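Local atomic coordinates of type III pantothenate kinase (Campylobacter jejuni, PDB entry 2NRH), a protein that probably catalyses the ATP-dependent phosphorylation of pantothenate, the first step of coenzyme A biosynthesis, working as a homodimer. Residues D99-N103 against S104-G108. The protein carries 2 engineered substitutions. Sequence-based numbering, arbitrary orientation.
Sequences DIISN and SIHLG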
ATOM      1  N   ASP B  99      -0.764 -10.407 -11.697  1.00 51.93           N
ATOM      2  CA  ASP B  99      -1.110 -11.820 -11.976  1.00 52.48           C
ATOM      3  C   ASP B  99       0.016 -12.564 -12.707  1.00 53.57           C
ATOM      4  O   ASP B  99       0.705 -12.025 -13.588  1.00 53.22           O
ATOM      5  CB  ASP B  99      -2.409 -11.896 -12.770  1.00 52.11           C
ATOM      6  CG  ASP B  99      -3.649 -11.551 -11.916  1.00 54.28           C
ATOM      7  OD1 ASP B  99      -3.991 -12.386 -11.032  1.00 50.46           O
ATOM      8  OD2 ASP B  99      -4.261 -10.455 -12.147  1.00 50.04           O
ATOM      9  N   ILE B 100       0.180 -13.826 -12.363  1.00 55.40           N
ATOM     10  CA  ILE B 100       1.295 -14.596 -12.902  1.00 55.84           C
ATOM     11  C   ILE B 100       0.854 -15.710 -13.829  1.00 56.96           C
ATOM     12  O   ILE B 100       0.121 -16.605 -13.419  1.00 56.79           O
ATOM     13  CB  ILE B 100       2.236 -15.112 -11.772  1.00 56.78           C
ATOM     14  CG1 ILE B 100       2.813 -13.911 -10.956  1.00 55.35           C
ATOM     15  CG2 ILE B 100       3.401 -15.925 -12.386  1.00 55.11           C
ATOM     16  CD1 ILE B 100       1.856 -13.239  -9.998  1.00 53.53           C
ATOM     17  N   ILE B 101       1.292 -15.622 -15.093  1.00 57.51           N
ATOM     18  CA  ILE B 101       0.982 -16.615 -16.113  1.00 57.66           C
ATOM     19  C   ILE B 101       2.232 -17.439 -16.513  1.00 58.37           C
ATOM     20  O   ILE B 101       3.366 -16.926 -16.698  1.00 57.42           O
ATOM     21  CB  ILE B 101       0.329 -15.967 -17.366  1.00 58.16           C
ATOM     22  CG1 ILE B 101      -0.749 -14.911 -16.962  1.00 58.72           C
ATOM     23  CG2 ILE B 101      -0.245 -17.034 -18.338  1.00 57.10           C
ATOM     24  CD1 ILE B 101      -2.018 -15.456 -16.259  1.00 52.12           C
ATOM     25  N   SER B 102       2.015 -18.744 -16.604  1.00 58.56           N
ATOM     26  CA  SER B 102       3.063 -19.650 -17.005  1.00 58.52           C
ATOM     27  C   SER B 102       2.395 -20.693 -17.817  1.00 58.13           C
ATOM     28  O   SER B 102       1.589 -21.449 -17.314  1.00 56.76           O
ATOM     29  CB  SER B 102       3.755 -20.290 -15.828  1.00 59.13           C
ATOM     30  OG  SER B 102       4.722 -21.214 -16.312  1.00 62.17           O
ATOM     31  N   ASN B 103       2.675 -20.670 -19.114  1.00 57.88           N
ATOM     32  CA  ASN B 103       2.200 -21.717 -19.941  1.00 58.25           C
ATOM     33  C   ASN B 103       0.685 -21.699 -20.095  1.00 57.73           C
ATOM     34  O   ASN B 103       0.026 -22.760 -20.140  1.00 56.63           O
ATOM     35  CB  ASN B 103       2.693 -23.060 -19.405  1.00 59.65           C
ATOM     36  CG  ASN B 103       3.231 -23.925 -20.490  1.00 62.29           C
ATOM     37  OD1 ASN B 103       2.550 -24.835 -20.960  1.00 68.57           O
ATOM     38  ND2 ASN B 103       4.416 -23.592 -20.969  1.00 65.30           N
ATOM     39  N   SER B 104       0.159 -20.478 -20.227  1.00 56.41           N
ATOM     40  CA  SER B 104      -1.243 -20.263 -20.294  1.00 56.79           C
ATOM     41  C   SER B 104      -1.949 -20.762 -19.026  1.00 55.62           C
ATOM     42  O   SER B 104      -3.150 -21.079 -19.090  1.00 57.11           O
ATOM     43  CB  SER B 104      -1.858 -20.987 -21.546  1.00 57.03           C
ATOM     44  OG  SER B 104      -1.465 -20.423 -22.797  1.00 59.90           O
ATOM     45  N   ILE B 105      -1.239 -20.880 -17.906  1.00 54.33           N
ATOM     46  CA  ILE B 105      -1.885 -21.188 -16.603  1.00 53.68           C
ATOM     47  C   ILE B 105      -1.706 -20.056 -15.607  1.00 53.23           C
ATOM     48  O   ILE B 105      -0.636 -19.469 -15.505  1.00 54.79           O
ATOM     49  CB  ILE B 105      -1.389 -22.529 -16.008  1.00 54.53           C
ATOM     50  CG1 ILE B 105      -1.781 -23.681 -16.959  1.00 55.21           C
ATOM     51  CG2 ILE B 105      -2.070 -22.842 -14.642  1.00 51.33           C
ATOM     52  CD1 ILE B 105      -0.996 -24.930 -16.772  1.00 60.55           C
ATOM     53  N   HIS B 106      -2.773 -19.732 -14.888  1.00 52.63           N
ATOM     54  CA  HIS B 106      -2.796 -18.637 -13.913  1.00 50.87           C
ATOM     55  C   HIS B 106      -2.333 -19.240 -12.615  1.00 50.65           C
ATOM     56  O   HIS B 106      -2.993 -20.114 -12.045  1.00 50.85           O
ATOM     57  CB  HIS B 106      -4.219 -18.034 -13.803  1.00 51.00           C
ATOM     58  CG  HIS B 106      -4.338 -16.921 -12.791  1.00 50.93           C
ATOM     59  ND1 HIS B 106      -5.168 -16.998 -11.689  1.00 52.08           N
ATOM     60  CD2 HIS B 106      -3.702 -15.731 -12.691  1.00 48.63           C
ATOM     61  CE1 HIS B 106      -5.033 -15.905 -10.955  1.00 50.55           C
ATOM     62  NE2 HIS B 106      -4.150 -15.123 -11.539  1.00 50.25           N
ATOM     63  N   LEU B 107      -1.140 -18.826 -12.201  1.00 50.26           N
ATOM     64  CA  LEU B 107      -0.481 -19.340 -11.034  1.00 49.94           C
ATOM     65  C   LEU B 107      -0.956 -18.638  -9.742  1.00 50.48           C
ATOM     66  O   LEU B 107      -0.623 -19.047  -8.623  1.00 50.80           O
ATOM     67  CB  LEU B 107       1.036 -19.158 -11.206  1.00 50.10           C
ATOM     68  CG  LEU B 107       1.770 -19.894 -12.359  1.00 52.64           C
ATOM     69  CD1 LEU B 107       3.267 -19.605 -12.302  1.00 53.37           C
ATOM     70  CD2 LEU B 107       1.563 -21.403 -12.418  1.00 49.02           C
ATOM     71  N   GLY B 108      -1.725 -17.565  -9.852  1.00 49.65           N
ATOM     72  CA  GLY B 108      -1.992 -16.818  -8.630  1.00 47.91           C
ATOM     73  C   GLY B 108      -1.769 -15.366  -8.936  1.00 47.22           C
ATOM     74  O   GLY B 108      -1.374 -15.025 -10.042  1.00 46.90           O
TER
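His106 reaches along the hairpin to Asp99, and its NE2 donates a hydrogen bond to Asp99 OD1 at 2.8 Å. The N-H...O angle of 153° makes this bond moderately bent. Ring and carboxylate planes stand 55° apart, with the donor arriving from above the carboxylate plane rather than within it. A first torsion of 178°, with CG anti to the backbone N, carries the imidazole out toward Asp99. Ile101 CD1 touches the edge of that ring, 4.0 Å from His106 CD2, while Gly108 N lies over one of its faces. On the other face of the hairpin, Leu107 CD1 packs against two residues across the hairpin, lying 3.6 Å from Ser102 CB and 3.7 Å from Ile100 CG2.

A type I' turn from Ser102 to Ile105 reverses the chain, and Ile105 N bonds to Ser102 O at 2.9 Å. Ile101 and His106 form a non-hydrogen-bonded antiparallel pair, which puts both side chains on one face. Beyond them, Leu107 N donates to Ile100 O at 2.8 Å, and Ile100 N donates to Gly108 O at 3.0 Å. Leu107 and Gly108 thus both stand opposite Ile100, the signature of a beta bulge; at the backbone angles of Gly108 a side chain would run into the carbonyl O of Leu107, so a glycine suits the position.

Further out, Thr68 OG1 bonds His106 ND1, fixing the ring at both nitrogens, and Asp99 OD1 also forms a salt bridge with Arg77, a predicted substrate-binding residue. Phe142 of the second subunit packs on Ile100 and Leu107, bringing the opposite face of the hairpin into the dimer interface. Asp99 and Ile101 pack on helix 75-81, and their backbones bond to strand 87-92, which adjoins 95-102 on the side away from 105-113.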